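Local coordinates for CG4930 (Drosophila melanogaster, PDB 3ISM), which inhibits the nuclease EndoG by forming a complex with it, and probably has ribonuclease inhibitor activity, at residues 69-72 / 73-77; 84-87 / 88-92; 115-118 / 119-123. The protein carries 1 engineered substitution. One frame throughout, in Å; residues are numbered along the deposited sequence.

Three local contacts, each between side chains three to five residues apart on one helix, lie within the Ku C-terminal-domain-like region of this all-helical inhibitor. They come in series along the chain: interaction 1 closes helix 52-75, interaction 2 lies early in helix 81-102, and interaction 3 ends helix 104-120. The centres of interactions 1 and 2 are about 9 Å apart and those of 1 and 3 about 12 Å, and interaction 1 touches both others. Interactions 2 and 3 do not meet, their nearest atoms being about 6 Å apart. Residues 69-77 thus lie between the other two, Ile70 and Leu74 packing on helix 81-102, Trp71 and Phe75 on helix 104-120.

Interaction 1: 69-72 / 73-77; sequences VIWR and LLFDE
Trp71 and Phe75, one helical turn apart, form a T-shaped pair in which an edge of the phenylalanine ring meets the indole face. Phe75 CE2 stands 3.7 Å from Trp71 CD2, over the indole, and the ring planes are inclined at 64°. The tryptophan reaches this place because its CG lies anti to the backbone N (chi1 -166°), whereas the phenylalanine CG is anti to its own carbonyl carbon. An alanine at Trp71 would take away the indole face and is likely to leave the Phe75 edge poorly packed and its ring freer to turn.

Aliphatic pairs lie side by side on successive turns. Val69 CG1 meets Leu73 CD1 at 3.6 Å, and Ile70 CG2 meets Leu74 CD1 at 3.8 Å, each pair pointing the same way.

Among the backbone bonds, Leu73 N donates to Val69 O at 2.8 Å and Asp76 N to Arg72 O at 2.9 Å. The charged pair is looser: Arg72 NH1 and Asp76 OD2 are 4.3 Å apart, beyond a salt bridge, while the carboxylate rests against the aliphatic part of the arginine. Arg72 NE also has a long, weak ion pair with Asp68.

The aromatic pair packs on Leu114 and Glu117 of helix 104-120, while Val69, Ile70 and Leu74 turn to helix 81-102, so this final stretch of helix 52-75 is wedged between two helices.

Interaction 2: 84-87 / 88-92; sequences NTEK and ASQLL
Glu86 OE2 accepts a short hydrogen bond from Gln90 NE2 at 2.7 Å, nearly straight at 169°, one turn further along helix 81-102. The amide nitrogen arrives on the anti side of the carboxylate oxygen, somewhat out of the carboxylate plane, while that oxygen lies close to the plane of the amide; the two flat groups are turned 66° against each other. Glu86 sends its CG anti to the backbone N, and a bend at chi2 (52°) swings the carboxylate forward along the helix to meet the extended Gln90 chain.

A water also donates to Glu86 OE1 at 2.9 Å and is hydrogen-bonded to Ser89 OG, so the carboxylate is tied to two residues of the next turn, which probably restrains its rotation.

Beneath these side chains the backbone is regular alpha helix, with Gln90 N donating to Glu86 O at 3.1 Å and Leu91 N to Lys87 O at 3.0 Å.

Lys87 NZ bonds to the carbonyl of Leu29. Ala88 and Leu91 face helix 52-75, Thr85 and Ser89 pack on helix 124-132, Gln90 touches Val33 of helix 32-43 and Leu92 reaches helix 104-120, so this part of helix 81-102 packs against four others.

Interaction 3: 115-118 / 119-123; sequences RDEV and LKKEL
Val118 and Leu123 are joined by a backbone bond of 3.0 Å from Leu123 N to Val118 O, in a Schellman motif where Glu122 takes positive phi to end helix 104-120. Leu123 is then the N-cap residue of helix 124-132, so the chain turns directly from one helix into the next. Val118 CG1 lies 4.2 Å from Leu123 CB, a hydrophobic touch across this turn.

One turn back, the Arg115 and Leu119 side chains cross at an angle, Arg115 CG 3.9 Å from Leu119 CD1. A bend at chi3 (67°) carries the guanidinium beside Asp116, where NE and NH2 both grip the single oxygen OD1, side-on and within the guanidinium plane. Arg115 NE lies 2.8 Å from Asp116 OD1, and NH1 turns to the carbonyl of Phe157.

Glu117 and Lys121 approach crosswise: Glu117 OE2 lies 3.2 Å from Lys121 CE but 3.9 Å from Lys121 NZ, a long salt bridge. Both side chains also touch Phe75 of helix 52-75, while Val118 and Leu119 pack on Trp127.

Chemically, the long Glu117-Lys121 pair probably adds only a loose attraction to a helix end closed by backbone bonding, while the two donors on Asp116 OD1 would probably stabilise its charge and hold the guanidinium edge-on to it.

Interaction 1: 69-72 / 73-77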
ATOM      1  N   VAL C  69      -7.346  27.623  36.652  1.00 29.31           N
ATOM      2  CA  VAL C  69      -8.782  27.649  36.863  1.00 29.16           C
ATOM      3  C   VAL C  69      -9.282  26.469  37.713  1.00 28.90           C
ATOM      4  O   VAL C  69     -10.121  26.647  38.591  1.00 29.07           O
ATOM      5  CB  VAL C  69      -9.519  27.745  35.490  1.00 28.95           C
ATOM      6  CG1 VAL C  69     -10.962  27.340  35.597  1.00 28.70           C
ATOM      7  CG2 VAL C  69      -9.428  29.163  34.967  1.00 29.92           C
ATOM      8  N   ILE C  70      -8.761  25.273  37.460  1.00 28.90           N
ATOM      9  CA  ILE C  70      -9.115  24.110  38.269  1.00 29.05           C
ATOM     10  C   ILE C  70      -8.763  24.364  39.743  1.00 29.66           C
ATOM     11  O   ILE C  70      -9.550  24.057  40.647  1.00 29.38           O
ATOM     12  CB  ILE C  70      -8.402  22.845  37.781  1.00 28.53           C
ATOM     13  CG1 ILE C  70      -9.006  22.356  36.457  1.00 28.45           C
ATOM     14  CG2 ILE C  70      -8.515  21.727  38.838  1.00 28.42           C
ATOM     15  CD1 ILE C  70      -8.070  21.472  35.606  1.00 24.95           C
ATOM     16  N   TRP C  71      -7.584  24.939  39.964  1.00 29.77           N
ATOM     17  CA  TRP C  71      -7.100  25.239  41.303  1.00 30.61           C
ATOM     18  C   TRP C  71      -8.013  26.256  41.984  1.00 30.27           C
ATOM     19  O   TRP C  71      -8.399  26.081  43.141  1.00 30.37           O
ATOM     20  CB  TRP C  71      -5.656  25.764  41.246  1.00 30.97           C
ATOM     21  CG  TRP C  71      -4.974  25.770  42.581  1.00 32.38           C
ATOM     22  CD1 TRP C  71      -5.069  26.737  43.549  1.00 32.94           C
ATOM     23  CD2 TRP C  71      -4.075  24.775  43.095  1.00 32.94           C
ATOM     24  NE1 TRP C  71      -4.298  26.397  44.632  1.00 33.47           N
ATOM     25  CE2 TRP C  71      -3.675  25.201  44.381  1.00 33.99           C
ATOM     26  CE3 TRP C  71      -3.568  23.570  42.592  1.00 33.85           C
ATOM     27  CZ2 TRP C  71      -2.787  24.464  45.174  1.00 33.72           C
ATOM     28  CZ3 TRP C  71      -2.690  22.833  43.383  1.00 33.38           C
ATOM     29  CH2 TRP C  71      -2.306  23.286  44.657  1.00 33.27           C
ATOM     30  N   ARG C  72      -8.369  27.307  41.256  1.00 29.79           N
ATOM     31  CA  ARG C  72      -9.308  28.294  41.772  1.00 29.69           C
ATOM     32  C   ARG C  72     -10.712  27.739  42.035  1.00 28.85           C
ATOM     33  O   ARG C  72     -11.306  28.035  43.066  1.00 27.95           O
ATOM     34  CB  ARG C  72      -9.342  29.526  40.861  1.00 30.42           C
ATOM     35  CG  ARG C  72      -8.025  30.294  40.914  1.00 32.59           C
ATOM     36  CD  ARG C  72      -8.094  31.672  40.276  1.00 38.20           C
ATOM     37  NE  ARG C  72      -8.240  31.617  38.826  1.00 41.53           N
ATOM     38  CZ  ARG C  72      -9.216  32.229  38.160  1.00 43.93           C
ATOM     39  NH1 ARG C  72     -10.122  32.942  38.824  1.00 44.59           N
ATOM     40  NH2 ARG C  72      -9.276  32.146  36.833  1.00 44.60           N
ATOM     41  N   LEU C  73     -11.223  26.900  41.134  1.00 28.19           N
ATOM     42  CA  LEU C  73     -12.568  26.340  41.314  1.00 28.02           C
ATOM     43  C   LEU C  73     -12.651  25.494  42.578  1.00 28.20           C
ATOM     44  O   LEU C  73     -13.674  25.475  43.249  1.00 27.84           O
ATOM     45  CB  LEU C  73     -12.999  25.518  40.097  1.00 27.33           C
ATOM     46  CG  LEU C  73     -13.346  26.358  38.862  1.00 26.84           C
ATOM     47  CD1 LEU C  73     -13.289  25.503  37.620  1.00 25.54           C
ATOM     48  CD2 LEU C  73     -14.701  27.043  38.995  1.00 25.54           C
ATOM     49  N   LEU C  74     -11.548  24.823  42.900  1.00 28.37           N
ATOM     50  CA  LEU C  74     -11.479  23.934  44.051  1.00 28.95           C
ATOM     51  C   LEU C  74     -11.195  24.645  45.373  1.00 29.56           C
ATOM     52  O   LEU C  74     -11.744  24.253  46.395  1.00 29.67           O
ATOM     53  CB  LEU C  74     -10.427  22.847  43.813  1.00 28.53           C
ATOM     54  CG  LEU C  74     -10.778  21.777  42.780  1.00 27.77           C
ATOM     55  CD1 LEU C  74      -9.564  20.901  42.437  1.00 26.53           C
ATOM     56  CD2 LEU C  74     -11.941  20.923  43.261  1.00 28.54           C
ATOM     57  N   PHE C  75     -10.371  25.698  45.350  1.00 30.15           N
ATOM     58  CA  PHE C  75      -9.842  26.272  46.591  1.00 30.93           C
ATOM     59  C   PHE C  75     -10.173  27.739  46.891  1.00 31.60           C
ATOM     60  O   PHE C  75      -9.998  28.175  48.027  1.00 31.69           O
ATOM     61  CB  PHE C  75      -8.313  26.066  46.674  1.00 30.80           C
ATOM     62  CG  PHE C  75      -7.875  24.639  46.434  1.00 30.51           C
ATOM     63  CD1 PHE C  75      -8.313  23.613  47.262  1.00 30.32           C
ATOM     64  CD2 PHE C  75      -7.027  24.326  45.381  1.00 29.54           C
ATOM     65  CE1 PHE C  75      -7.915  22.301  47.041  1.00 29.33           C
ATOM     66  CE2 PHE C  75      -6.633  23.012  45.145  1.00 28.30           C
ATOM     67  CZ  PHE C  75      -7.075  22.005  45.978  1.00 29.70           C
ATOM     68  N   ASP C  76     -10.625  28.494  45.888  1.00 32.43           N
ATOM     69  CA  ASP C  76     -10.920  29.931  46.041  1.00 33.36           C
ATOM     70  C   ASP C  76     -11.923  30.309  47.120  1.00 33.24           C
ATOM     71  O   ASP C  76     -11.881  31.437  47.610  1.00 33.73           O
ATOM     72  CB  ASP C  76     -11.395  30.555  44.720  1.00 33.74           C
ATOM     73  CG  ASP C  76     -10.301  31.351  44.017  1.00 36.90           C
ATOM     74  OD1 ASP C  76      -9.144  31.331  44.498  1.00 39.45           O
ATOM     75  OD2 ASP C  76     -10.601  32.008  42.982  1.00 39.60           O
ATOM     76  N   GLU C  77     -12.829  29.398  47.475  1.00 32.83           N
ATOM     77  CA  GLU C  77     -13.899  29.692  48.455  1.00 32.81           C
ATOM     78  C   GLU C  77     -14.952  30.710  47.981  1.00 31.79           C
ATOM     79  O   GLU C  77     -15.758  31.185  48.770  1.00 32.16           O
ATOM     80  CB  GLU C  77     -13.332  30.096  49.831  1.00 32.89           C
ATOM     81  CG  GLU C  77     -12.300  29.105  50.391  1.00 34.22           C
ATOM     82  CD  GLU C  77     -12.055  29.238  51.891  1.00 33.86           C
ATOM     83  OE1 GLU C  77     -12.163  30.352  52.446  1.00 35.05           O
ATOM     84  OE2 GLU C  77     -11.728  28.204  52.510  1.00 36.61           O
TER

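Interaction 2: 84-87 / 88-92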
ATOM      1  N   ASN C  84     -18.874  24.525  41.799  1.00 28.03           N
ATOM      2  CA  ASN C  84     -17.481  24.754  41.390  1.00 28.87           C
ATOM      3  C   ASN C  84     -16.636  23.482  41.330  1.00 29.22           C
ATOM      4  O   ASN C  84     -15.765  23.354  40.467  1.00 29.45           O
ATOM      5  CB  ASN C  84     -16.822  25.848  42.255  1.00 28.75           C
ATOM      6  CG  ASN C  84     -17.399  27.238  41.972  1.00 29.79           C
ATOM      7  OD1 ASN C  84     -18.051  27.457  40.944  1.00 30.64           O
ATOM      8  ND2 ASN C  84     -17.163  28.178  42.882  1.00 30.28           N
ATOM      9  N   THR C  85     -16.914  22.539  42.231  1.00 29.16           N
ATOM     10  CA  THR C  85     -16.234  21.244  42.234  1.00 29.26           C
ATOM     11  C   THR C  85     -16.580  20.466  40.974  1.00 29.15           C
ATOM     12  O   THR C  85     -15.711  19.850  40.364  1.00 29.42           O
ATOM     13  CB  THR C  85     -16.572  20.428  43.508  1.00 29.33           C
ATOM     14  OG1 THR C  85     -16.133  21.158  44.655  1.00 29.59           O
ATOM     15  CG2 THR C  85     -15.879  19.090  43.517  1.00 30.87           C
ATOM     16  N   GLU C  86     -17.844  20.522  40.565  1.00 29.09           N
ATOM     17  CA  GLU C  86     -18.275  19.888  39.321  1.00 28.75           C
ATOM     18  C   GLU C  86     -17.567  20.479  38.099  1.00 28.53           C
ATOM     19  O   GLU C  86     -17.099  19.749  37.222  1.00 28.31           O
ATOM     20  CB  GLU C  86     -19.806  19.963  39.164  1.00 28.63           C
ATOM     21  CG  GLU C  86     -20.339  19.282  37.907  1.00 29.39           C
ATOM     22  CD  GLU C  86     -19.860  17.841  37.743  1.00 32.13           C
ATOM     23  OE1 GLU C  86     -19.397  17.230  38.734  1.00 33.41           O
ATOM     24  OE2 GLU C  86     -19.982  17.297  36.618  1.00 32.91           O
ATOM     25  N   LYS C  87     -17.478  21.801  38.050  1.00 28.35           N
ATOM     26  CA  LYS C  87     -16.739  22.480  36.982  1.00 28.29           C
ATOM     27  C   LYS C  87     -15.263  22.032  36.925  1.00 28.28           C
ATOM     28  O   LYS C  87     -14.728  21.752  35.849  1.00 28.11           O
ATOM     29  CB  LYS C  87     -16.840  24.005  37.156  1.00 28.12           C
ATOM     30  CG  LYS C  87     -18.171  24.575  36.714  1.00 27.82           C
ATOM     31  CD  LYS C  87     -18.268  26.063  36.996  1.00 29.69           C
ATOM     32  CE  LYS C  87     -19.578  26.632  36.468  1.00 29.79           C
ATOM     33  NZ  LYS C  87     -19.781  28.020  36.942  1.00 29.94           N
ATOM     34  N   ALA C  88     -14.625  21.941  38.087  1.00 28.36           N
ATOM     35  CA  ALA C  88     -13.231  21.513  38.169  1.00 29.11           C
ATOM     36  C   ALA C  88     -13.034  20.079  37.701  1.00 29.80           C
ATOM     37  O   ALA C  88     -12.099  19.785  36.964  1.00 30.22           O
ATOM     38  CB  ALA C  88     -12.712  21.681  39.573  1.00 29.19           C
ATOM     39  N   SER C  89     -13.940  19.203  38.110  1.00 30.36           N
ATOM     40  CA  SER C  89     -13.931  17.790  37.724  1.00 30.44           C
ATOM     41  C   SER C  89     -14.003  17.617  36.191  1.00 30.46           C
ATOM     42  O   SER C  89     -13.171  16.931  35.583  1.00 29.35           O
ATOM     43  CB  SER C  89     -15.103  17.092  38.428  1.00 30.70           C
ATOM     44  OG  SER C  89     -15.233  15.740  38.031  1.00 32.69           O
ATOM     45  N   GLN C  90     -14.986  18.274  35.576  1.00 30.40           N
ATOM     46  CA  GLN C  90     -15.160  18.224  34.127  1.00 30.77           C
ATOM     47  C   GLN C  90     -13.979  18.799  33.348  1.00 29.92           C
ATOM     48  O   GLN C  90     -13.544  18.206  32.371  1.00 30.53           O
ATOM     49  CB  GLN C  90     -16.442  18.946  33.721  1.00 30.65           C
ATOM     50  CG  GLN C  90     -17.718  18.262  34.182  1.00 31.61           C
ATOM     51  CD  GLN C  90     -18.965  18.935  33.648  1.00 32.84           C
ATOM     52  OE1 GLN C  90     -18.954  19.506  32.554  1.00 36.57           O
ATOM     53  NE2 GLN C  90     -20.062  18.856  34.407  1.00 34.58           N
ATOM     54  N   LEU C  91     -13.474  19.955  33.769  1.00 29.80           N
ATOM     55  CA  LEU C  91     -12.279  20.552  33.147  1.00 29.48           C
ATOM     56  C   LEU C  91     -11.050  19.657  33.351  1.00 29.04           C
ATOM     57  O   LEU C  91     -10.288  19.430  32.406  1.00 29.03           O
ATOM     58  CB  LEU C  91     -12.010  21.985  33.654  1.00 29.38           C
ATOM     59  CG  LEU C  91     -10.780  22.731  33.071  1.00 29.65           C
ATOM     60  CD1 LEU C  91     -10.826  22.785  31.564  1.00 25.24           C
ATOM     61  CD2 LEU C  91     -10.661  24.143  33.633  1.00 28.89           C
ATOM     62  N   LEU C  92     -10.878  19.123  34.558  1.00 28.26           N
ATOM     63  CA  LEU C  92      -9.736  18.252  34.839  1.00 28.56           C
ATOM     64  C   LEU C  92      -9.724  17.028  33.925  1.00 28.96           C
ATOM     65  O   LEU C  92      -8.688  16.683  33.357  1.00 28.59           O
ATOM     66  CB  LEU C  92      -9.712  17.821  36.309  1.00 28.80           C
ATOM     67  CG  LEU C  92      -8.517  17.009  36.824  1.00 29.70           C
ATOM     68  CD1 LEU C  92      -7.239  17.769  36.597  1.00 27.64           C
ATOM     69  CD2 LEU C  92      -8.697  16.722  38.312  1.00 28.72           C
TER
HETATM   70  O   HOH W   1     -17.708  14.974  39.405  1.00 35.84           O

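Interaction 3: 115-118 / 119-123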
ATOM      1  N   ARG C 115      -3.350  16.915  44.488  1.00 27.49           N
ATOM      2  CA  ARG C 115      -3.733  15.920  45.495  1.00 27.52           C
ATOM      3  C   ARG C 115      -3.331  16.381  46.889  1.00 27.48           C
ATOM      4  O   ARG C 115      -4.115  16.304  47.830  1.00 27.24           O
ATOM      5  CB  ARG C 115      -3.069  14.568  45.215  1.00 27.44           C
ATOM      6  CG  ARG C 115      -3.263  13.529  46.333  1.00 27.99           C
ATOM      7  CD  ARG C 115      -2.201  12.435  46.303  1.00 28.16           C
ATOM      8  NE  ARG C 115      -0.872  12.946  46.635  1.00 27.10           N
ATOM      9  CZ  ARG C 115       0.256  12.246  46.521  1.00 26.97           C
ATOM     10  NH1 ARG C 115       0.233  10.999  46.075  1.00 26.03           N
ATOM     11  NH2 ARG C 115       1.417  12.802  46.837  1.00 25.00           N
ATOM     12  N   ASP C 116      -2.095  16.854  47.019  1.00 27.85           N
ATOM     13  CA  ASP C 116      -1.572  17.208  48.325  1.00 28.09           C
ATOM     14  C   ASP C 116      -2.380  18.332  48.957  1.00 28.19           C
ATOM     15  O   ASP C 116      -2.602  18.310  50.170  1.00 27.57           O
ATOM     16  CB  ASP C 116      -0.082  17.534  48.252  1.00 28.37           C
ATOM     17  CG  ASP C 116       0.769  16.293  47.979  1.00 29.63           C
ATOM     18  OD1 ASP C 116       0.202  15.189  47.829  1.00 31.45           O
ATOM     19  OD2 ASP C 116       2.002  16.418  47.897  1.00 31.53           O
ATOM     20  N   GLU C 117      -2.850  19.265  48.118  1.00 28.09           N
ATOM     21  CA  GLU C 117      -3.721  20.354  48.553  1.00 28.99           C
ATOM     22  C   GLU C 117      -5.128  19.856  48.894  1.00 29.01           C
ATOM     23  O   GLU C 117      -5.750  20.311  49.861  1.00 28.87           O
ATOM     24  CB  GLU C 117      -3.788  21.453  47.486  1.00 28.95           C
ATOM     25  CG  GLU C 117      -4.346  22.799  47.999  1.00 30.52           C
ATOM     26  CD  GLU C 117      -3.441  23.526  49.007  1.00 32.48           C
ATOM     27  OE1 GLU C 117      -2.224  23.264  49.074  1.00 34.26           O
ATOM     28  OE2 GLU C 117      -3.954  24.387  49.737  1.00 33.33           O
ATOM     29  N   VAL C 118      -5.617  18.917  48.092  1.00 29.08           N
ATOM     30  CA  VAL C 118      -6.903  18.276  48.330  1.00 29.18           C
ATOM     31  C   VAL C 118      -6.930  17.599  49.700  1.00 29.70           C
ATOM     32  O   VAL C 118      -7.884  17.773  50.457  1.00 30.34           O
ATOM     33  CB  VAL C 118      -7.242  17.283  47.183  1.00 28.94           C
ATOM     34  CG1 VAL C 118      -8.291  16.242  47.632  1.00 28.66           C
ATOM     35  CG2 VAL C 118      -7.732  18.058  45.963  1.00 26.87           C
ATOM     36  N   LEU C 119      -5.855  16.885  50.033  1.00 29.82           N
ATOM     37  CA  LEU C 119      -5.778  16.133  51.292  1.00 30.47           C
ATOM     38  C   LEU C 119      -5.588  17.017  52.527  1.00 31.16           C
ATOM     39  O   LEU C 119      -6.200  16.775  53.566  1.00 31.78           O
ATOM     40  CB  LEU C 119      -4.675  15.072  51.216  1.00 29.77           C
ATOM     41  CG  LEU C 119      -4.863  14.009  50.127  1.00 29.57           C
ATOM     42  CD1 LEU C 119      -3.717  13.013  50.154  1.00 29.09           C
ATOM     43  CD2 LEU C 119      -6.206  13.305  50.275  1.00 28.44           C
ATOM     44  N   LYS C 120      -4.735  18.031  52.398  1.00 32.09           N
ATOM     45  CA  LYS C 120      -4.498  19.036  53.433  1.00 33.19           C
ATOM     46  C   LYS C 120      -5.790  19.759  53.822  1.00 33.50           C
ATOM     47  O   LYS C 120      -6.047  20.006  54.999  1.00 33.58           O
ATOM     48  CB  LYS C 120      -3.464  20.040  52.919  1.00 33.43           C
ATOM     49  CG  LYS C 120      -3.170  21.202  53.842  1.00 35.08           C
ATOM     50  CD  LYS C 120      -2.820  22.434  53.012  1.00 37.86           C
ATOM     51  CE  LYS C 120      -2.649  23.661  53.879  1.00 40.52           C
ATOM     52  NZ  LYS C 120      -1.428  23.560  54.722  1.00 42.19           N
ATOM     53  N   LYS C 121      -6.604  20.077  52.819  1.00 34.27           N
ATOM     54  CA  LYS C 121      -7.881  20.754  53.022  1.00 34.85           C
ATOM     55  C   LYS C 121      -9.000  19.765  53.331  1.00 35.19           C
ATOM     56  O   LYS C 121     -10.149  20.161  53.545  1.00 35.01           O
ATOM     57  CB  LYS C 121      -8.227  21.603  51.795  1.00 34.66           C
ATOM     58  CG  LYS C 121      -7.183  22.674  51.531  1.00 36.32           C
ATOM     59  CD  LYS C 121      -7.778  23.902  50.888  1.00 38.95           C
ATOM     60  CE  LYS C 121      -6.815  25.096  50.963  1.00 39.87           C
ATOM     61  NZ  LYS C 121      -6.574  25.568  52.352  1.00 39.35           N
ATOM     62  N   GLU C 122      -8.647  18.478  53.346  1.00 35.53           N
ATOM     63  CA  GLU C 122      -9.558  17.388  53.718  1.00 36.19           C
ATOM     64  C   GLU C 122     -10.815  17.357  52.852  1.00 35.22           C
ATOM     65  O   GLU C 122     -11.926  17.188  53.357  1.00 35.35           O
ATOM     66  CB  GLU C 122      -9.904  17.429  55.222  1.00 36.15           C
ATOM     67  CG  GLU C 122      -8.772  16.941  56.137  1.00 37.85           C
ATOM     68  CD  GLU C 122      -9.209  16.769  57.590  1.00 38.19           C
ATOM     69  OE1 GLU C 122      -9.858  15.741  57.915  1.00 41.13           O
ATOM     70  OE2 GLU C 122      -8.893  17.661  58.410  1.00 40.26           O
ATOM     71  N   LEU C 123     -10.619  17.539  51.546  1.00 34.85           N
ATOM     72  CA  LEU C 123     -11.683  17.385  50.548  1.00 33.88           C
ATOM     73  C   LEU C 123     -11.755  15.924  50.089  1.00 33.46           C
ATOM     74  O   LEU C 123     -11.464  15.596  48.926  1.00 32.85           O
ATOM     75  CB  LEU C 123     -11.444  18.332  49.365  1.00 33.85           C
ATOM     76  CG  LEU C 123     -11.475  19.828  49.697  1.00 33.87           C
ATOM     77  CD1 LEU C 123     -11.246  20.669  48.455  1.00 33.16           C
ATOM     78  CD2 LEU C 123     -12.799  20.199  50.369  1.00 33.74           C
TER